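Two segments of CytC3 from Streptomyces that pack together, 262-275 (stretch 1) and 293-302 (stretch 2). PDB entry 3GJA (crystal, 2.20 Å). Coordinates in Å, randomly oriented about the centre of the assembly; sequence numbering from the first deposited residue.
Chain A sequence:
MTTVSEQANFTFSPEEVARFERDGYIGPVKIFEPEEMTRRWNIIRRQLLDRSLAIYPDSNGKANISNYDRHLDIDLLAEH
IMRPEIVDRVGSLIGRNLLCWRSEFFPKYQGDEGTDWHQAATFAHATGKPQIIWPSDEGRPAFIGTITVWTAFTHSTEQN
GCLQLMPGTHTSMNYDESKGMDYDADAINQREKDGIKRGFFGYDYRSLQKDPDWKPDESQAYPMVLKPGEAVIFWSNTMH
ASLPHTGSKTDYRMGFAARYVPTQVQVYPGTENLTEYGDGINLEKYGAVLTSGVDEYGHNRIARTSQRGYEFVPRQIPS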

ATOM      1  N   PRO A 262       4.946  11.051  -2.719  1.00 38.55           N
ATOM      2  CA  PRO A 262       5.112  12.432  -2.250  1.00 38.83           C
ATOM      3  C   PRO A 262       4.123  13.361  -2.946  1.00 37.55           C
ATOM      4  O   PRO A 262       3.635  13.042  -4.028  1.00 37.88           O
ATOM      5  CB  PRO A 262       6.573  12.743  -2.590  1.00 38.85           C
ATOM      6  CG  PRO A 262       6.830  11.894  -3.781  1.00 39.22           C
ATOM      7  CD  PRO A 262       6.165  10.585  -3.400  1.00 38.80           C
ATOM      8  N   THR A 263       3.826  14.497  -2.316  1.00 37.21           N
ATOM      9  CA  THR A 263       2.867  15.482  -2.839  1.00 37.01           C
ATOM     10  C   THR A 263       3.065  15.948  -4.290  1.00 37.54           C
ATOM     11  O   THR A 263       2.105  16.274  -4.987  1.00 36.30           O
ATOM     12  CB  THR A 263       2.837  16.746  -1.941  1.00 37.55           C
ATOM     13  OG1 THR A 263       4.178  17.203  -1.710  1.00 36.02           O
ATOM     14  CG2 THR A 263       2.166  16.445  -0.607  1.00 38.32           C
ATOM     15  N   GLN A 264       4.311  15.999  -4.730  1.00 37.41           N
ATOM     16  CA  GLN A 264       4.638  16.429  -6.083  1.00 41.49           C
ATOM     17  C   GLN A 264       4.095  15.462  -7.127  1.00 42.46           C
ATOM     18  O   GLN A 264       4.011  15.791  -8.313  1.00 41.35           O
ATOM     19  CB  GLN A 264       6.149  16.523  -6.213  1.00 43.93           C
ATOM     20  CG  GLN A 264       6.858  15.976  -4.978  1.00 47.00           C
ATOM     21  CD  GLN A 264       7.914  14.973  -5.332  1.00 47.99           C
ATOM     22  OE1 GLN A 264       8.582  14.427  -4.463  1.00 49.97           O
ATOM     23  NE2 GLN A 264       8.075  14.719  -6.624  1.00 51.75           N
ATOM     24  N   VAL A 265       3.723  14.265  -6.684  1.00 42.16           N
ATOM     25  CA  VAL A 265       3.204  13.261  -7.599  1.00 41.35           C
ATOM     26  C   VAL A 265       1.720  13.430  -7.891  1.00 42.79           C
ATOM     27  O   VAL A 265       0.932  13.782  -7.010  1.00 43.74           O
ATOM     28  CB  VAL A 265       3.447  11.843  -7.046  1.00 41.28           C
ATOM     29  CG1 VAL A 265       2.807  10.797  -7.966  1.00 39.69           C
ATOM     30  CG2 VAL A 265       4.937  11.602  -6.912  1.00 39.26           C
ATOM     31  N   GLN A 266       1.341  13.177  -9.137  1.00 43.04           N
ATOM     32  CA  GLN A 266      -0.054  13.279  -9.525  1.00 45.52           C
ATOM     33  C   GLN A 266      -0.743  11.918  -9.447  1.00 44.30           C
ATOM     34  O   GLN A 266      -0.264  10.921  -9.997  1.00 44.33           O
ATOM     35  CB  GLN A 266      -0.175  13.837 -10.938  1.00 48.42           C
ATOM     36  CG  GLN A 266       0.410  15.221 -11.096  1.00 52.57           C
ATOM     37  CD  GLN A 266      -0.006  15.862 -12.398  1.00 55.41           C
ATOM     38  OE1 GLN A 266      -1.167  16.235 -12.574  1.00 57.79           O
ATOM     39  NE2 GLN A 266       0.934  15.980 -13.326  1.00 56.65           N
ATOM     40  N   VAL A 267      -1.874  11.894  -8.758  1.00 41.97           N
ATOM     41  CA  VAL A 267      -2.644  10.682  -8.579  1.00 40.54           C
ATOM     42  C   VAL A 267      -3.836  10.723  -9.509  1.00 41.41           C
ATOM     43  O   VAL A 267      -4.556  11.717  -9.567  1.00 41.13           O
ATOM     44  CB  VAL A 267      -3.113  10.559  -7.121  1.00 40.06           C
ATOM     45  CG1 VAL A 267      -4.024   9.344  -6.945  1.00 39.70           C
ATOM     46  CG2 VAL A 267      -1.895  10.455  -6.218  1.00 39.26           C
ATOM     47  N   TYR A 268      -4.049   9.636 -10.238  1.00 42.07           N
ATOM     48  CA  TYR A 268      -5.152   9.589 -11.181  1.00 44.08           C
ATOM     49  C   TYR A 268      -5.094  10.840 -12.078  1.00 46.63           C
ATOM     50  O   TYR A 268      -6.063  11.585 -12.189  1.00 44.95           O
ATOM     51  CB  TYR A 268      -6.483   9.517 -10.423  1.00 41.73           C
ATOM     52  CG  TYR A 268      -6.664   8.238  -9.622  1.00 39.81           C
ATOM     53  CD1 TYR A 268      -6.581   6.988 -10.239  1.00 39.23           C
ATOM     54  CD2 TYR A 268      -6.932   8.278  -8.249  1.00 40.22           C
ATOM     55  CE1 TYR A 268      -6.764   5.805  -9.514  1.00 38.56           C
ATOM     56  CE2 TYR A 268      -7.117   7.099  -7.509  1.00 38.03           C
ATOM     57  CZ  TYR A 268      -7.034   5.868  -8.150  1.00 39.76           C
ATOM     58  OH  TYR A 268      -7.251   4.702  -7.449  1.00 36.81           O
ATOM     59  N   PRO A 269      -3.939  11.073 -12.731  1.00 49.75           N
ATOM     60  CA  PRO A 269      -3.748  12.228 -13.616  1.00 53.54           C
ATOM     61  C   PRO A 269      -4.849  12.313 -14.662  1.00 56.60           C
ATOM     62  O   PRO A 269      -5.448  11.301 -15.031  1.00 56.15           O
ATOM     63  CB  PRO A 269      -2.371  11.975 -14.226  1.00 53.71           C
ATOM     64  CG  PRO A 269      -2.282  10.481 -14.249  1.00 53.24           C
ATOM     65  CD  PRO A 269      -2.824  10.122 -12.879  1.00 50.88           C
ATOM     66  N   GLY A 270      -5.096  13.518 -15.159  1.00 60.34           N
ATOM     67  CA  GLY A 270      -6.173  13.691 -16.112  1.00 64.93           C
ATOM     68  C   GLY A 270      -7.382  13.575 -15.211  1.00 67.44           C
ATOM     69  O   GLY A 270      -7.496  14.328 -14.242  1.00 68.49           O
ATOM     70  N   THR A 271      -8.277  12.640 -15.501  1.00 69.17           N
ATOM     71  CA  THR A 271      -9.444  12.439 -14.647  1.00 72.06           C
ATOM     72  C   THR A 271     -10.190  13.746 -14.373  1.00 73.38           C
ATOM     73  O   THR A 271     -11.075  13.800 -13.516  1.00 73.73           O
ATOM     74  CB  THR A 271      -9.009  11.820 -13.295  1.00 71.58           C
ATOM     75  OG1 THR A 271      -8.285  10.607 -13.535  1.00 72.98           O
ATOM     76  CG2 THR A 271     -10.206  11.511 -12.436  1.00 72.50           C
ATOM     77  N   GLU A 272      -9.829  14.793 -15.112  1.00 74.85           N
ATOM     78  CA  GLU A 272     -10.436  16.112 -14.956  1.00 74.90           C
ATOM     79  C   GLU A 272     -11.902  16.054 -14.542  1.00 74.55           C
ATOM     80  O   GLU A 272     -12.258  16.434 -13.424  1.00 73.74           O
ATOM     81  CB  GLU A 272     -10.293  16.901 -16.255  1.00 75.18           C
ATOM     82  N   ASN A 273     -12.747  15.574 -15.448  1.00 73.97           N
ATOM     83  CA  ASN A 273     -14.175  15.481 -15.181  1.00 73.91           C
ATOM     84  C   ASN A 273     -14.655  14.036 -15.221  1.00 73.49           C
ATOM     85  O   ASN A 273     -15.707  13.737 -15.786  1.00 74.36           O
ATOM     86  CB  ASN A 273     -14.946  16.321 -16.199  1.00 74.03           C
ATOM     87  N   LEU A 274     -13.886  13.139 -14.614  1.00 72.67           N
ATOM     88  CA  LEU A 274     -14.246  11.726 -14.593  1.00 71.04           C
ATOM     89  C   LEU A 274     -14.685  11.257 -13.215  1.00 69.13           C
ATOM     90  O   LEU A 274     -14.379  11.879 -12.201  1.00 69.67           O
ATOM     91  CB  LEU A 274     -13.062  10.864 -15.040  1.00 71.00           C
ATOM     92  CG  LEU A 274     -12.439  11.146 -16.406  1.00 71.43           C
ATOM     93  CD1 LEU A 274     -11.349  10.117 -16.673  1.00 70.85           C
ATOM     94  CD2 LEU A 274     -13.508  11.088 -17.490  1.00 71.09           C
ATOM     95  N   THR A 275     -15.420  10.156 -13.197  1.00 67.54           N
ATOM     96  CA  THR A 275     -15.876   9.546 -11.957  1.00 66.43           C
ATOM     97  C   THR A 275     -15.654   8.049 -12.144  1.00 65.03           C
ATOM     98  O   THR A 275     -14.824   7.452 -11.462  1.00 63.71           O
ATOM     99  CB  THR A 275     -17.365   9.838 -11.675  1.00 66.72           C
ATOM    100  OG1 THR A 275     -18.159   9.484 -12.813  1.00 66.81           O
ATOM    101  CG2 THR A 275     -17.556  11.310 -11.352  1.00 67.05           C
ATOM    102  N   GLY A 293       3.570  16.494   6.823  1.00 40.03           N
ATOM    103  CA  GLY A 293       3.997  17.668   6.082  1.00 41.22           C
ATOM    104  C   GLY A 293       2.840  18.523   5.592  1.00 40.38           C
ATOM    105  O   GLY A 293       1.818  18.652   6.267  1.00 41.86           O
ATOM    106  N   VAL A 294       2.994  19.099   4.405  1.00 40.56           N
ATOM    107  CA  VAL A 294       1.970  19.958   3.818  1.00 39.61           C
ATOM    108  C   VAL A 294       1.911  19.698   2.329  1.00 41.09           C
ATOM    109  O   VAL A 294       2.822  19.098   1.765  1.00 41.27           O
ATOM    110  CB  VAL A 294       2.306  21.455   3.988  1.00 40.45           C
ATOM    111  CG1 VAL A 294       2.261  21.856   5.456  1.00 35.03           C
ATOM    112  CG2 VAL A 294       3.687  21.736   3.385  1.00 36.93           C
ATOM    113  N   ASP A 295       0.847  20.179   1.693  1.00 41.58           N
ATOM    114  CA  ASP A 295       0.673  20.000   0.259  1.00 43.41           C
ATOM    115  C   ASP A 295       0.759  21.337  -0.462  1.00 45.33           C
ATOM    116  O   ASP A 295      -0.199  22.111  -0.477  1.00 43.62           O
ATOM    117  CB  ASP A 295      -0.673  19.330  -0.035  1.00 42.57           C
ATOM    118  CG  ASP A 295      -0.945  19.198  -1.524  1.00 41.80           C
ATOM    119  OD1 ASP A 295       0.025  19.250  -2.308  1.00 39.79           O
ATOM    120  OD2 ASP A 295      -2.124  19.038  -1.910  1.00 39.99           O
ATOM    121  N   GLU A 296       1.923  21.593  -1.053  1.00 47.08           N
ATOM    122  CA  GLU A 296       2.186  22.826  -1.786  1.00 48.63           C
ATOM    123  C   GLU A 296       1.724  22.729  -3.229  1.00 48.81           C
ATOM    124  O   GLU A 296       2.045  23.602  -4.029  1.00 51.35           O
ATOM    125  CB  GLU A 296       3.686  23.126  -1.795  1.00 51.14           C
ATOM    126  CG  GLU A 296       4.316  23.283  -0.433  1.00 55.63           C
ATOM    127  CD  GLU A 296       5.807  23.004  -0.463  1.00 60.06           C
ATOM    128  OE1 GLU A 296       6.180  21.814  -0.580  1.00 61.87           O
ATOM    129  OE2 GLU A 296       6.603  23.972  -0.377  1.00 60.80           O
ATOM    130  N   TYR A 297       0.979  21.680  -3.567  1.00 47.32           N
ATOM    131  CA  TYR A 297       0.531  21.502  -4.945  1.00 46.47           C
ATOM    132  C   TYR A 297      -0.953  21.615  -5.233  1.00 46.34           C
ATOM    133  O   TYR A 297      -1.350  22.335  -6.142  1.00 49.99           O
ATOM    134  CB  TYR A 297       1.043  20.164  -5.491  1.00 44.51           C
ATOM    135  CG  TYR A 297       2.547  20.103  -5.552  1.00 41.60           C
ATOM    136  CD1 TYR A 297       3.301  19.846  -4.412  1.00 40.15           C
ATOM    137  CD2 TYR A 297       3.221  20.363  -6.744  1.00 41.86           C
ATOM    138  CE1 TYR A 297       4.692  19.853  -4.456  1.00 40.02           C
ATOM    139  CE2 TYR A 297       4.609  20.375  -6.800  1.00 38.68           C
ATOM    140  CZ  TYR A 297       5.335  20.119  -5.657  1.00 41.16           C
ATOM    141  OH  TYR A 297       6.704  20.119  -5.720  1.00 42.61           O
ATOM    142  N   GLY A 298      -1.779  20.892  -4.494  1.00 46.89           N
ATOM    143  CA  GLY A 298      -3.206  20.962  -4.751  1.00 46.62           C
ATOM    144  C   GLY A 298      -3.656  20.395  -6.093  1.00 47.38           C
ATOM    145  O   GLY A 298      -4.787  20.637  -6.517  1.00 48.41           O
ATOM    146  N   HIS A 299      -2.795  19.634  -6.770  1.00 46.84           N
ATOM    147  CA  HIS A 299      -3.178  19.054  -8.062  1.00 45.85           C
ATOM    148  C   HIS A 299      -3.833  17.674  -7.956  1.00 45.77           C
ATOM    149  O   HIS A 299      -4.156  17.055  -8.971  1.00 45.64           O
ATOM    150  CB  HIS A 299      -1.964  18.981  -8.997  1.00 44.94           C
ATOM    151  CG  HIS A 299      -0.818  18.187  -8.453  1.00 45.92           C
ATOM    152  ND1 HIS A 299       0.449  18.252  -8.989  1.00 45.69           N
ATOM    153  CD2 HIS A 299      -0.747  17.305  -7.426  1.00 44.98           C
ATOM    154  CE1 HIS A 299       1.252  17.446  -8.316  1.00 46.53           C
ATOM    155  NE2 HIS A 299       0.551  16.860  -7.364  1.00 46.50           N
ATOM    156  N   ASN A 300      -4.033  17.198  -6.730  1.00 44.32           N
ATOM    157  CA  ASN A 300      -4.658  15.897  -6.507  1.00 42.38           C
ATOM    158  C   ASN A 300      -5.958  16.030  -5.732  1.00 41.78           C
ATOM    159  O   ASN A 300      -6.152  17.003  -5.007  1.00 41.26           O
ATOM    160  CB  ASN A 300      -3.736  14.985  -5.692  1.00 41.87           C
ATOM    161  CG  ASN A 300      -2.533  14.525  -6.465  1.00 42.29           C
ATOM    162  OD1 ASN A 300      -2.649  14.094  -7.608  1.00 46.60           O
ATOM    163  ND2 ASN A 300      -1.366  14.599  -5.842  1.00 42.22           N
ATOM    164  N   ARG A 301      -6.858  15.065  -5.898  1.00 40.35           N
ATOM    165  CA  ARG A 301      -8.084  15.072  -5.116  1.00 40.34           C
ATOM    166  C   ARG A 301      -7.539  14.780  -3.718  1.00 40.62           C
ATOM    167  O   ARG A 301      -6.647  13.945  -3.562  1.00 38.96           O
ATOM    168  CB  ARG A 301      -9.035  13.953  -5.544  1.00 40.89           C
ATOM    169  CG  ARG A 301      -9.731  14.168  -6.885  1.00 43.07           C
ATOM    170  CD  ARG A 301     -10.859  13.158  -7.040  1.00 46.08           C
ATOM    171  NE  ARG A 301     -11.585  13.265  -8.302  1.00 48.06           N
ATOM    172  CZ  ARG A 301     -11.026  13.155  -9.503  1.00 50.43           C
ATOM    173  NH1 ARG A 301      -9.719  12.940  -9.614  1.00 51.63           N
ATOM    174  NH2 ARG A 301     -11.779  13.251 -10.594  1.00 50.24           N
ATOM    175  N   ILE A 302      -8.061  15.469  -2.709  1.00 41.41           N
ATOM    176  CA  ILE A 302      -7.581  15.304  -1.340  1.00 40.79           C
ATOM    177  C   ILE A 302      -8.726  15.040  -0.380  1.00 41.51           C
ATOM    178  O   ILE A 302      -9.801  15.620  -0.511  1.00 41.76           O
ATOM    179  CB  ILE A 302      -6.820  16.578  -0.865  1.00 41.75           C
ATOM    180  CG1 ILE A 302      -5.560  16.782  -1.714  1.00 42.23           C
ATOM    181  CG2 ILE A 302      -6.460  16.475   0.622  1.00 39.37           C
ATOM    182  CD1 ILE A 302      -4.484  15.718  -1.516  1.00 40.97           C
TER
HETATM  183  O   HOH W   1       4.102  19.876  -0.698  1.00 38.01           O
HETATM  184  O   HOH W   2      -0.180  16.741  -3.790  1.00 39.80           O
HETATM  185  O   HOH W   3      -3.880  14.447 -10.426  1.00 43.33           O
HETATM  186  O   HOH W   4      -6.564  12.979  -8.198  1.00 63.17           O

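The contact is anchored by the side chain of Asn300, which treats the backbone of stretch 1 much as a neighbouring strand would. Its OD1 accepts a hydrogen bond from Val267 N at 2.6 Å, and its ND2 donates one to Val265 O at 2.7 Å; both are almost linear, with angles at the hydrogen of 176° and 177°. Asparagine suits this place because its amide carries a donor and an acceptor side by side, matching the C=O and N-H groups that flank Gln266 in the extended chain.

His299 adds a second side-chain grip on the same backbone. Its NE2 donates to Thr263 O at 2.9 Å, with that oxygen near the ring plane, where a ring N-H points. A weak bond also runs from NE2 to Val265 O at 3.1 Å, its angle of 125° showing that the hydrogen is poorly aimed at this second acceptor. The flat imidazole serves in another way too: Gln266 CG lies over one face, 3.8 Å from the ring centroid, so the methylene packs against the ring in a CH-pi contact.

Farther along, Arg301 reaches stretch 1 with a long side chain, extended through chi2 and chi3. Its CA-to-CB bond points sideways, but its end comes nearer, and NH2 donates to Thr271 O at 3.1 Å. The acceptor lies in a turn where Thr271 O also receives Leu274 N at 3.1 Å, while Thr271 OG1 donates to Tyr268 O at 2.8 Å.

Waters fill gaps that direct bonds leave. Water 2 donates to Thr263 O and Asp295 OD1 and accepts from Asn300 ND2, so the amide uses its second proton as well. Water 1 accepts from Thr263 OG1 and donates to Val294 O, and water 4 joins Val267 O to Arg301 N.

Packing closes the end near Thr263, whose side chain points toward stretch 2. Threonine offers both a hydroxyl for water 1 and a methyl for contact: CG2 lies 3.6 Å from Val294 O. Asp295 helps shape the facing loop, its OD1 accepting from Tyr297 N at 2.9 Å. The Tyr297 ring then lies against the Pro262 to Val265 type I turn, with Gln264 CA over one face, 3.8 Å from the centroid and only 12° off the normal. A broad aromatic face suits this backbone CH, and Gln264 CB meets Tyr297 OH at 3.7 Å, while the end of the glutamine leads away.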